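Local coordinates for Non-catalytic protein 1 (Piromyces equi, PDB 1WCU) that probably binds plant cell-wall polysaccharides as a family 29 carbohydrate-binding module, at residues D33-L38 against P128-Y133; I64-K69 against R132-S137; L75-G80 against T87-V92. All blocks are in the same frame, centred on the assembly; numbering follows the deposited sequence. Where two conformers were deposited one is given.

Contact 1: D33-L38 against P128-Y133; sequences DNSLVL and PIYMRY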
loop_
_atom_site.group_PDB
_atom_site.type_symbol
_atom_site.label_atom_id
_atom_site.label_comp_id
_atom_site.label_asym_id
_atom_site.label_seq_id
_atom_site.Cartn_x
_atom_site.Cartn_y
_atom_site.Cartn_z
ATOM N N ASP A 33 -13.451 -11.850 1.850
ATOM C CA ASP A 33 -14.393 -10.814 1.458
ATOM C C ASP A 33 -13.904 -10.079 0.210
ATOM O O ASP A 33 -14.056 -8.865 0.074
ATOM C CB ASP A 33 -14.562 -9.838 2.614
ATOM C CG ASP A 33 -15.863 -9.032 2.550
ATOM O OD1 ASP A 33 -16.793 -9.391 1.799
ATOM O OD2 ASP A 33 -15.904 -7.951 3.173
ATOM N N ASN A 34 -13.328 -10.850 -0.705
ATOM C CA ASN A 34 -12.852 -10.341 -1.995
ATOM C C ASN A 34 -11.933 -9.139 -1.872
ATOM O O ASN A 34 -12.002 -8.194 -2.656
ATOM C CB ASN A 34 -14.034 -10.057 -2.924
ATOM C CG ASN A 34 -13.631 -10.019 -4.387
ATOM O OD1 ASN A 34 -12.706 -10.726 -4.803
ATOM N ND2 ASN A 34 -14.314 -9.205 -5.168
ATOM N N SER A 35 -11.055 -9.203 -0.875
ATOM C CA SER A 35 -10.069 -8.177 -0.598
ATOM C C SER A 35 -8.779 -8.804 -0.094
ATOM O O SER A 35 -8.730 -9.986 0.238
ATOM C CB SER A 35 -10.522 -7.169 0.457
ATOM O OG SER A 35 -11.691 -7.526 1.145
ATOM N N LEU A 36 -7.734 -7.975 -0.050
ATOM C CA LEU A 36 -6.449 -8.305 0.546
ATOM C C LEU A 36 -6.545 -7.804 1.966
ATOM O O LEU A 36 -6.872 -6.645 2.193
ATOM C CB LEU A 36 -5.324 -7.605 -0.238
ATOM C CG LEU A 36 -3.873 -7.837 0.170
ATOM C CD1 LEU A 36 -2.963 -7.481 -1.003
ATOM C CD2 LEU A 36 -3.469 -7.019 1.387
ATOM N N VAL A 37 -6.273 -8.669 2.924
ATOM C CA VAL A 37 -6.499 -8.351 4.335
ATOM C C VAL A 37 -5.187 -8.352 5.111
ATOM O O VAL A 37 -4.460 -9.354 5.117
ATOM C CB VAL A 37 -7.433 -9.371 4.971
ATOM C CG1 VAL A 37 -7.820 -8.923 6.371
ATOM C CG2 VAL A 37 -8.682 -9.549 4.124
ATOM N N LEU A 38 -4.911 -7.233 5.780
ATOM C CA LEU A 38 -3.861 -7.149 6.805
ATOM C C LEU A 38 -4.503 -7.340 8.159
ATOM O O LEU A 38 -5.409 -6.584 8.520
ATOM C CB LEU A 38 -3.202 -5.763 6.780
ATOM C CG LEU A 38 -2.402 -5.294 8.012
ATOM C CD1 LEU A 38 -1.261 -6.254 8.315
ATOM C CD2 LEU A 38 -1.909 -3.864 7.841
ATOM N N PRO A 128 -8.989 -6.675 11.304
ATOM C CA PRO A 128 -8.664 -6.762 9.881
ATOM C C PRO A 128 -8.818 -5.428 9.140
ATOM O O PRO A 128 -9.741 -4.643 9.402
ATOM C CB PRO A 128 -9.624 -7.826 9.354
ATOM C CG PRO A 128 -10.768 -7.801 10.310
ATOM C CD PRO A 128 -10.136 -7.533 11.656
ATOM N N ILE A 129 -7.879 -5.193 8.223
ATOM C CA ILE A 129 -7.854 -4.040 7.337
ATOM C C ILE A 129 -8.017 -4.594 5.927
ATOM O O ILE A 129 -7.117 -5.282 5.429
ATOM C CB ILE A 129 -6.526 -3.259 7.494
ATOM C CG1 ILE A 129 -6.392 -2.735 8.933
ATOM C CG2 ILE A 129 -6.456 -2.110 6.489
ATOM C CD1 ILE A 129 -4.984 -2.421 9.322
ATOM N N TYR A 130 -9.173 -4.337 5.317
ATOM C CA TYR A 130 -9.518 -4.865 3.996
ATOM C C TYR A 130 -9.156 -3.869 2.908
ATOM O O TYR A 130 -9.472 -2.678 3.008
ATOM C CB TYR A 130 -11.031 -5.169 3.905
ATOM C CG TYR A 130 -11.536 -6.150 4.947
ATOM C CD1 TYR A 130 -11.984 -5.704 6.175
ATOM C CD2 TYR A 130 -11.579 -7.517 4.687
ATOM C CE1 TYR A 130 -12.451 -6.584 7.136
ATOM C CE2 TYR A 130 -12.034 -8.419 5.646
ATOM C CZ TYR A 130 -12.482 -7.943 6.861
ATOM O OH TYR A 130 -12.932 -8.844 7.831
ATOM N N MET A 131 -8.480 -4.355 1.866
ATOM C CA MET A 131 -7.966 -3.467 0.820
ATOM C C MET A 131 -8.328 -3.981 -0.570
ATOM O O MET A 131 -8.372 -5.186 -0.803
ATOM C CB MET A 131 -6.438 -3.338 0.934
ATOM C CG MET A 131 -6.032 -2.579 2.177
ATOM S SD MET A 131 -4.294 -2.737 2.581
ATOM C CE MET A 131 -4.346 -4.202 3.578
ATOM N N ARG A 132 -8.540 -3.045 -1.494
ATOM C CA ARG A 132 -8.733 -3.362 -2.904
ATOM C C ARG A 132 -8.045 -2.315 -3.767
ATOM O O ARG A 132 -7.821 -1.190 -3.325
ATOM C CB ARG A 132 -10.228 -3.385 -3.273
ATOM C CG ARG A 132 -10.995 -4.550 -2.692
ATOM C CD ARG A 132 -12.494 -4.429 -2.970
ATOM N NE ARG A 132 -13.219 -5.568 -2.413
ATOM C CZ ARG A 132 -14.539 -5.629 -2.252
ATOM N NH1 ARG A 132 -15.304 -4.621 -2.632
ATOM N NH2 ARG A 132 -15.082 -6.689 -1.679
ATOM N N TYR A 133 -7.742 -2.682 -5.006
ATOM C CA TYR A 133 -7.270 -1.730 -6.022
ATOM C C TYR A 133 -6.047 -0.932 -5.550
ATOM O O TYR A 133 -6.042 0.294 -5.580
ATOM C CB TYR A 133 -8.404 -0.801 -6.505
ATOM C CG TYR A 133 -9.719 -1.494 -6.795
ATOM C CD1 TYR A 133 -9.848 -2.419 -7.814
ATOM C CD2 TYR A 133 -10.818 -1.226 -6.009
ATOM C CE1 TYR A 133 -11.105 -3.068 -8.044
ATOM C CE2 TYR A 133 -12.030 -1.836 -6.217
ATOM C CZ TYR A 133 -12.176 -2.748 -7.218
ATOM O OH TYR A 133 -13.426 -3.329 -7.366
#

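Contact 2: I64-K69 against R132-S137; sequences IYLQVK and RYIIYS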
loop_
_atom_site.group_PDB
_atom_site.type_symbol
_atom_site.label_atom_id
_atom_site.label_comp_id
_atom_site.label_asym_id
_atom_site.label_seq_id
_atom_site.Cartn_x
_atom_site.Cartn_y
_atom_site.Cartn_z
ATOM N N ILE A 64 0.363 6.826 -4.761
ATOM C CA ILE A 64 -0.154 5.540 -4.318
ATOM C C ILE A 64 -1.659 5.684 -4.089
ATOM O O ILE A 64 -2.095 6.521 -3.291
ATOM C CB ILE A 64 0.552 5.065 -3.016
ATOM C CG1 ILE A 64 2.042 4.783 -3.268
ATOM C CG2 ILE A 64 -0.124 3.823 -2.434
ATOM C CD1 ILE A 64 2.902 4.723 -2.026
ATOM N N TYR A 65 -2.432 4.854 -4.781
ATOM C CA TYR A 65 -3.890 4.781 -4.660
ATOM C C TYR A 65 -4.260 3.431 -4.068
ATOM O O TYR A 65 -3.670 2.402 -4.434
ATOM C CB TYR A 65 -4.548 4.932 -6.034
ATOM C CG TYR A 65 -6.034 4.685 -6.054
ATOM C CD1 TYR A 65 -6.534 3.408 -6.168
ATOM C CD2 TYR A 65 -6.939 5.735 -5.968
ATOM C CE1 TYR A 65 -7.911 3.172 -6.193
ATOM C CE2 TYR A 65 -8.316 5.502 -5.981
ATOM C CZ TYR A 65 -8.784 4.227 -6.095
ATOM O OH TYR A 65 -10.152 3.978 -6.108
ATOM N N LEU A 66 -5.238 3.419 -3.170
ATOM C CA LEU A 66 -5.914 2.173 -2.777
ATOM C C LEU A 66 -7.254 2.481 -2.141
ATOM O O LEU A 66 -7.530 3.641 -1.772
ATOM C CB LEU A 66 -5.049 1.329 -1.830
ATOM C CG LEU A 66 -4.982 1.742 -0.358
ATOM C CD1 LEU A 66 -4.319 0.635 0.468
ATOM C CD2 LEU A 66 -4.242 3.031 -0.188
ATOM N N GLN A 67 -8.064 1.440 -2.020
ATOM C CA GLN A 67 -9.306 1.496 -1.248
ATOM C C GLN A 67 -9.156 0.659 0.024
ATOM O O GLN A 67 -8.588 -0.439 -0.005
ATOM C CB GLN A 67 -10.491 1.001 -2.079
ATOM C CG GLN A 67 -10.718 1.821 -3.338
ATOM C CD GLN A 67 -11.926 1.405 -4.150
ATOM O OE1 GLN A 67 -12.098 1.870 -5.291
ATOM N NE2 GLN A 67 -12.740 0.518 -3.606
ATOM N N VAL A 68 -9.680 1.193 1.127
ATOM C CA VAL A 68 -9.607 0.522 2.429
ATOM C C VAL A 68 -10.988 0.498 3.079
ATOM O O VAL A 68 -11.730 1.486 3.000
ATOM C CB VAL A 68 -8.647 1.243 3.386
ATOM C CG1 VAL A 68 -8.482 0.444 4.680
ATOM C CG2 VAL A 68 -7.299 1.453 2.718
ATOM N N LYS A 69 -11.316 -0.628 3.727
ATOM C CA LYS A 69 -12.496 -0.788 4.581
ATOM C C LYS A 69 -11.988 -1.396 5.866
ATOM O O LYS A 69 -11.328 -2.430 5.839
ATOM C CB LYS A 69 -13.519 -1.721 3.918
ATOM C CG LYS A 69 -14.703 -2.056 4.813
ATOM C CD LYS A 69 -15.703 -2.959 4.109
ATOM C CE LYS A 69 -15.229 -4.352 3.957
ATOM N NZ LYS A 69 -16.310 -5.212 3.352
ATOM N N ARG A 132 -8.540 -3.045 -1.494
ATOM C CA ARG A 132 -8.733 -3.362 -2.904
ATOM C C ARG A 132 -8.045 -2.315 -3.767
ATOM O O ARG A 132 -7.821 -1.190 -3.325
ATOM C CB ARG A 132 -10.228 -3.385 -3.273
ATOM C CG ARG A 132 -10.995 -4.550 -2.692
ATOM C CD ARG A 132 -12.494 -4.429 -2.970
ATOM N NE ARG A 132 -13.219 -5.568 -2.413
ATOM C CZ ARG A 132 -14.539 -5.629 -2.252
ATOM N NH1 ARG A 132 -15.304 -4.621 -2.632
ATOM N NH2 ARG A 132 -15.082 -6.689 -1.679
ATOM N N TYR A 133 -7.742 -2.682 -5.006
ATOM C CA TYR A 133 -7.270 -1.730 -6.022
ATOM C C TYR A 133 -6.047 -0.932 -5.550
ATOM O O TYR A 133 -6.042 0.294 -5.580
ATOM C CB TYR A 133 -8.404 -0.801 -6.505
ATOM C CG TYR A 133 -9.719 -1.494 -6.795
ATOM C CD1 TYR A 133 -9.848 -2.419 -7.814
ATOM C CD2 TYR A 133 -10.818 -1.226 -6.009
ATOM C CE1 TYR A 133 -11.105 -3.068 -8.044
ATOM C CE2 TYR A 133 -12.030 -1.836 -6.217
ATOM C CZ TYR A 133 -12.176 -2.748 -7.218
ATOM O OH TYR A 133 -13.426 -3.329 -7.366
ATOM N N ILE A 134 -5.018 -1.655 -5.145
ATOM C CA ILE A 134 -3.748 -1.061 -4.771
ATOM C C ILE A 134 -2.973 -0.801 -6.058
ATOM O O ILE A 134 -2.581 -1.738 -6.757
ATOM C CB ILE A 134 -2.933 -1.975 -3.832
ATOM C CG1 ILE A 134 -3.746 -2.296 -2.568
ATOM C CG2 ILE A 134 -1.615 -1.277 -3.479
ATOM C CD1 ILE A 134 -3.081 -3.340 -1.676
ATOM N N ILE A 135 -2.774 0.473 -6.378
ATOM C CA ILE A 135 -2.220 0.884 -7.671
ATOM C C ILE A 135 -1.216 2.005 -7.456
ATOM O O ILE A 135 -1.521 2.995 -6.805
ATOM C CB ILE A 135 -3.324 1.401 -8.646
ATOM C CG1 ILE A 135 -4.386 0.323 -8.897
ATOM C CG2 ILE A 135 -2.706 1.885 -9.965
ATOM C CD1 ILE A 135 -5.653 0.842 -9.536
ATOM N N TYR A 136 -0.026 1.862 -8.016
ATOM C CA TYR A 136 0.973 2.929 -8.048
ATOM C C TYR A 136 1.018 3.584 -9.429
ATOM O O TYR A 136 0.993 2.902 -10.439
ATOM C CB TYR A 136 2.365 2.358 -7.728
ATOM C CG TYR A 136 3.462 3.367 -8.017
ATOM C CD1 TYR A 136 3.710 4.427 -7.140
ATOM C CD2 TYR A 136 4.208 3.308 -9.183
ATOM C CE1 TYR A 136 4.664 5.381 -7.408
ATOM C CE2 TYR A 136 5.196 4.272 -9.460
ATOM C CZ TYR A 136 5.413 5.300 -8.580
ATOM O OH TYR A 136 6.371 6.260 -8.856
ATOM N N SER A 137 1.114 4.905 -9.452
ATOM C CA SER A 137 1.282 5.676 -10.675
ATOM C C SER A 137 2.549 6.510 -10.576
ATOM O O SER A 137 2.822 7.119 -9.544
ATOM C CB SER A 137 0.097 6.616 -10.858
ATOM O OG SER A 137 0.291 7.453 -11.990
HETATM O O HOH W 1 -14.672 -1.840 -3.946
#

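Contact 3: L75-G80 against T87-V92; sequences LVKVQG and TEAFNV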
loop_
_atom_site.group_PDB
_atom_site.type_symbol
_atom_site.label_atom_id
_atom_site.label_comp_id
_atom_site.label_asym_id
_atom_site.label_seq_id
_atom_site.Cartn_x
_atom_site.Cartn_y
_atom_site.Cartn_z
ATOM N N LEU A 75 -1.297 3.864 9.067
ATOM C CA LEU A 75 -0.374 4.609 8.228
ATOM C C LEU A 75 -0.049 3.873 6.946
ATOM O O LEU A 75 -0.045 2.639 6.894
ATOM C CB LEU A 75 0.926 4.855 8.990
ATOM C CG LEU A 75 0.797 5.789 10.207
ATOM C CD1 LEU A 75 2.062 5.899 11.010
ATOM C CD2 LEU A 75 0.367 7.170 9.794
ATOM N N VAL A 76 0.179 4.647 5.892
ATOM C CA VAL A 76 0.755 4.167 4.632
ATOM C C VAL A 76 2.140 4.808 4.482
ATOM O O VAL A 76 2.330 6.006 4.720
ATOM C CB VAL A 76 -0.162 4.488 3.442
ATOM C CG1 VAL A 76 0.411 3.955 2.140
ATOM C CG2 VAL A 76 -1.542 3.881 3.678
ATOM N N LYS A 77 3.119 3.977 4.138
ATOM C CA LYS A 77 4.509 4.402 4.070
ATOM C C LYS A 77 5.169 3.792 2.839
ATOM O O LYS A 77 4.623 2.891 2.211
ATOM C CB LYS A 77 5.279 3.932 5.307
ATOM C CG LYS A 77 4.653 4.272 6.655
ATOM C CD LYS A 77 5.469 3.685 7.775
ATOM C CE LYS A 77 4.943 3.981 9.169
ATOM N NZ LYS A 77 6.063 3.817 10.111
ATOM N N VAL A 78 6.371 4.259 2.539
ATOM C CA VAL A 78 7.262 3.593 1.588
ATOM C C VAL A 78 8.572 3.210 2.285
ATOM O O VAL A 78 8.965 3.838 3.268
ATOM C CB VAL A 78 7.550 4.457 0.310
ATOM C CG1 VAL A 78 6.254 4.734 -0.434
ATOM C CG2 VAL A 78 8.266 5.733 0.646
ATOM N N GLN A 79 9.206 2.143 1.803
ATOM C CA GLN A 79 10.547 1.788 2.234
ATOM C C GLN A 79 11.332 1.252 1.027
ATOM O O GLN A 79 10.874 1.334 -0.116
ATOM C CB GLN A 79 10.536 0.797 3.421
ATOM C CG GLN A 79 10.051 -0.590 3.034
ATOM C CD GLN A 79 10.115 -1.641 4.121
ATOM O OE1 GLN A 79 9.226 -2.486 4.206
ATOM N NE2 GLN A 79 11.199 -1.654 4.907
ATOM N N GLY A 80 12.538 0.751 1.252
ATOM C CA GLY A 80 13.427 0.393 0.150
ATOM C C GLY A 80 13.752 1.613 -0.694
ATOM O O GLY A 80 13.829 1.531 -1.926
ATOM N N THR A 87 15.340 -0.770 5.533
ATOM C CA THR A 87 14.407 -0.821 6.669
ATOM C C THR A 87 13.806 0.532 7.031
ATOM O O THR A 87 12.774 0.591 7.705
ATOM C CB THR A 87 15.086 -1.372 7.921
ATOM O OG1 THR A 87 16.274 -0.606 8.189
ATOM C CG2 THR A 87 15.478 -2.818 7.711
ATOM N N GLU A 88 14.433 1.641 6.641
ATOM C CA GLU A 88 13.885 2.946 7.011
ATOM C C GLU A 88 12.614 3.223 6.213
ATOM O O GLU A 88 12.579 3.064 4.994
ATOM C CB GLU A 88 14.927 4.081 6.858
ATOM C CG GLU A 88 14.444 5.402 7.468
ATOM C CD GLU A 88 15.530 6.413 7.737
ATOM O OE1 GLU A 88 16.700 6.142 7.401
ATOM O OE2 GLU A 88 15.188 7.478 8.312
ATOM N N ALA A 89 11.550 3.603 6.921
ATOM C CA ALA A 89 10.253 3.847 6.296
ATOM C C ALA A 89 9.862 5.322 6.390
ATOM O O ALA A 89 10.261 6.048 7.332
ATOM C CB ALA A 89 9.184 2.983 6.921
ATOM N N PHE A 90 9.112 5.776 5.393
ATOM C CA PHE A 90 8.715 7.174 5.269
ATOM C C PHE A 90 7.216 7.278 5.107
ATOM O O PHE A 90 6.655 6.687 4.183
ATOM C CB PHE A 90 9.441 7.816 4.076
ATOM C CG PHE A 90 10.928 7.708 4.176
ATOM C CD1 PHE A 90 11.590 6.570 3.755
ATOM C CD2 PHE A 90 11.667 8.724 4.762
ATOM C CE1 PHE A 90 12.962 6.451 3.898
ATOM C CE2 PHE A 90 13.044 8.595 4.901
ATOM C CZ PHE A 90 13.670 7.464 4.460
ATOM N N ASN A 91 6.570 8.039 5.987
ATOM C CA ASN A 91 5.128 8.138 5.981
ATOM C C ASN A 91 4.673 8.949 4.777
ATOM O O ASN A 91 5.219 10.027 4.520
ATOM C CB ASN A 91 4.582 8.808 7.261
ATOM C CG ASN A 91 4.155 7.781 8.349
ATOM O OD1 ASN A 91 4.644 7.786 9.503
ATOM N ND2 ASN A 91 3.181 6.944 7.998
ATOM N N VAL A 92 3.663 8.450 4.070
ATOM C CA VAL A 92 3.043 9.175 2.961
ATOM C C VAL A 92 1.573 9.503 3.195
ATOM O O VAL A 92 1.001 10.329 2.482
ATOM C CB VAL A 92 3.213 8.460 1.591
ATOM C CG1 VAL A 92 4.687 8.321 1.251
ATOM C CG2 VAL A 92 2.495 7.122 1.540
HETATM O O HOH W 2 8.201 6.329 9.492
#

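Contact 1: D33-L38 against P128-Y133
Leu36, Val37 and Leu38 pair with Met131, Tyr130 and Ile129 in an antiparallel strand-to-strand contact, strands 35-38 and 129-137 being direct neighbours in one antiparallel sheet. The two strand axes run at 144° and come within 4.5 Å, as neighbours in one twisted sheet. Reciprocal backbone bonds set the register. Leu36 N gives to Met131 O at 3.0 Å, Met131 N returns a bond to Leu36 O, and Leu38 and Ile129 exchange a second such pair. Between them lies the non-hydrogen-bonded pair of Val37 and Tyr130, where Val37 CG2 rests 3.6 Å from Tyr130 CD2, the two side chains side by side and pointing the same way. Val37 CG1, anti to the backbone N (chi1 -172°), reaches Pro128 CB.

The fold is a beta sandwich made of two antiparallel sheets, and the leucine side of this pairing faces its interior. There the Met131 chain bends at chi3 (-88°), and its CE touches both Leu36 CD2 and Leu38 CB at 3.7 Å. Leu38 CD2 lies alongside Ile129 CD1, while Ile48 of the opposite sheet packs on Leu36, Leu38 and Met131.

Beyond the paired residues, Arg132 grips the turn that precedes strand 35-38. Its chain is extended from CG to NE. NE donates to Asn34 O at 2.9 Å from above that carbonyl's plane, whereas NH2 donates to Asp33 O at 3.0 Å, with this oxygen close to the guanidinium plane. Two successive carbonyls, both on residues of left-handed backbone conformation, are thus held by one side chain, which would limit how the guanidinium can turn. On the face that carries Val37, the ammonium of Lys69 makes a cation-pi contact with the Tyr130 ring.

Contact 2: I64-K69 against R132-S137
Arg132 and Gln67 open this antiparallel pairing with two backbone bonds, Gln67 N to Arg132 O at 2.9 Å and Arg132 N to Gln67 O. The guanidinium leads away toward the carbonyls of Asp33 and Asn34, yet its NH1 shares a water with Gln67 NE2; the water accepts from both, weakly from the glutamine.

Tyr133 is the irregular residue. Gln67 pairs with Arg132 but Tyr65 with Ile135, so Leu66 faces two residues, Tyr133 and Ile134: a beta bulge, with Tyr133 in a left-handed backbone conformation (phi 54°). Its carbonyl oxygen receives a CA-H...O contact from Leu66 CA at 3.4 Å and sits at the edge of the Tyr65 ring, 3.2 Å from CD1. Gln67 CD lies at the edge of the Tyr133 ring, near its plane, 3.4 Å from Tyr133 CD2, with amide and ring planes 64° apart. Tyr133 CB also flanks Tyr65 CE1, the two side chains pointing the same way.

At Ile134, CG1 is anti to the carbonyl carbon and packs 3.9 Å from Leu66 CB. Ile135 restores regular pairing: Tyr65 N to Ile135 O and Ile135 N to Tyr65 O are both 2.9 Å and nearly straight, the second at 173°. On the sheet face opposite that of Tyr65 and Ile135, Tyr136 CD1 lies 4.2 Å from Ile64 CG1, which sits at the ring edge. The Tyr136 hydroxyl bonds to Gly61 O, and that of Tyr65 has Glu103 as a partner.

Both strands have another neighbour in the same sheet. Strand 101-109 pairs with 62-70, and strand 6-10 with 129-137, where Val9 touches Ile134 and Tyr6 touches Ile135.

Contact 3: L75-G80 against T87-V92
Lys77 and Asn91 face each other as a non-hydrogen-bonded pair in a beta hairpin, their CA atoms 4.2 Å apart. The lysine chain, extended beyond CG, lies between Ala89 CB and the Asn91 side chain. Its CD is 3.9 Å from Ala89 CB, and Asn91, modelled in two conformers, flanks it on the other side. NZ ends near a water that donates to Ala89 O but accepts from the lysine only weakly. An alanine at Lys77 would probably leave the methyl of Ala89 without this packing and the water without its weak bond from NZ.

The reverse face carries Val76, Val78, Val92 and Phe90. Val92 is the bump, fitted into the groove between Val76 and Val78: its CG2 lies 3.8 Å from Val76 CG1, and its CG1 4.3 Å from Val78 CG1. Next to it, Val78 CG2 meets Phe90 CB at 4.2 Å, the two side chains crossing at about a right angle. Three backbone bonds set the spacing, Val78 and Phe90 exchanging two and Val92 N giving to Val76 O at 2.9 Å. Toward the turn, Gln79 CB lies 3.4 Å from Glu88 O.

Within its five-stranded sheet, strand 90-98 is one of the two edge strands, and strand 116-121 borders 74-79 on the other side. Phe106 of the opposing sheet packs against Val76 and Val92.

Contacts 1 and 2 follow one another along strand 129-137 and share Arg132 and Tyr133; their centres are about 10 Å apart. They touch directly through a salt bridge from Asp33 OD2, in the conformer given, to Lys69 NZ at 2.8 Å and a probable hydrogen bond from Lys69 N to Tyr130 O. Contact 3 belongs to the other sheet of the sandwich, about 15 Å from contact 2 by centres, and meets it across the core where Ile64 CD1 packs 3.7 Å from Val78 CG1. Contacts 1 and 3 lie on opposite sides of the chain's centre, with nearest atoms about 7 Å apart. In sequence, contact 3 is nested inside the loops closed by both others.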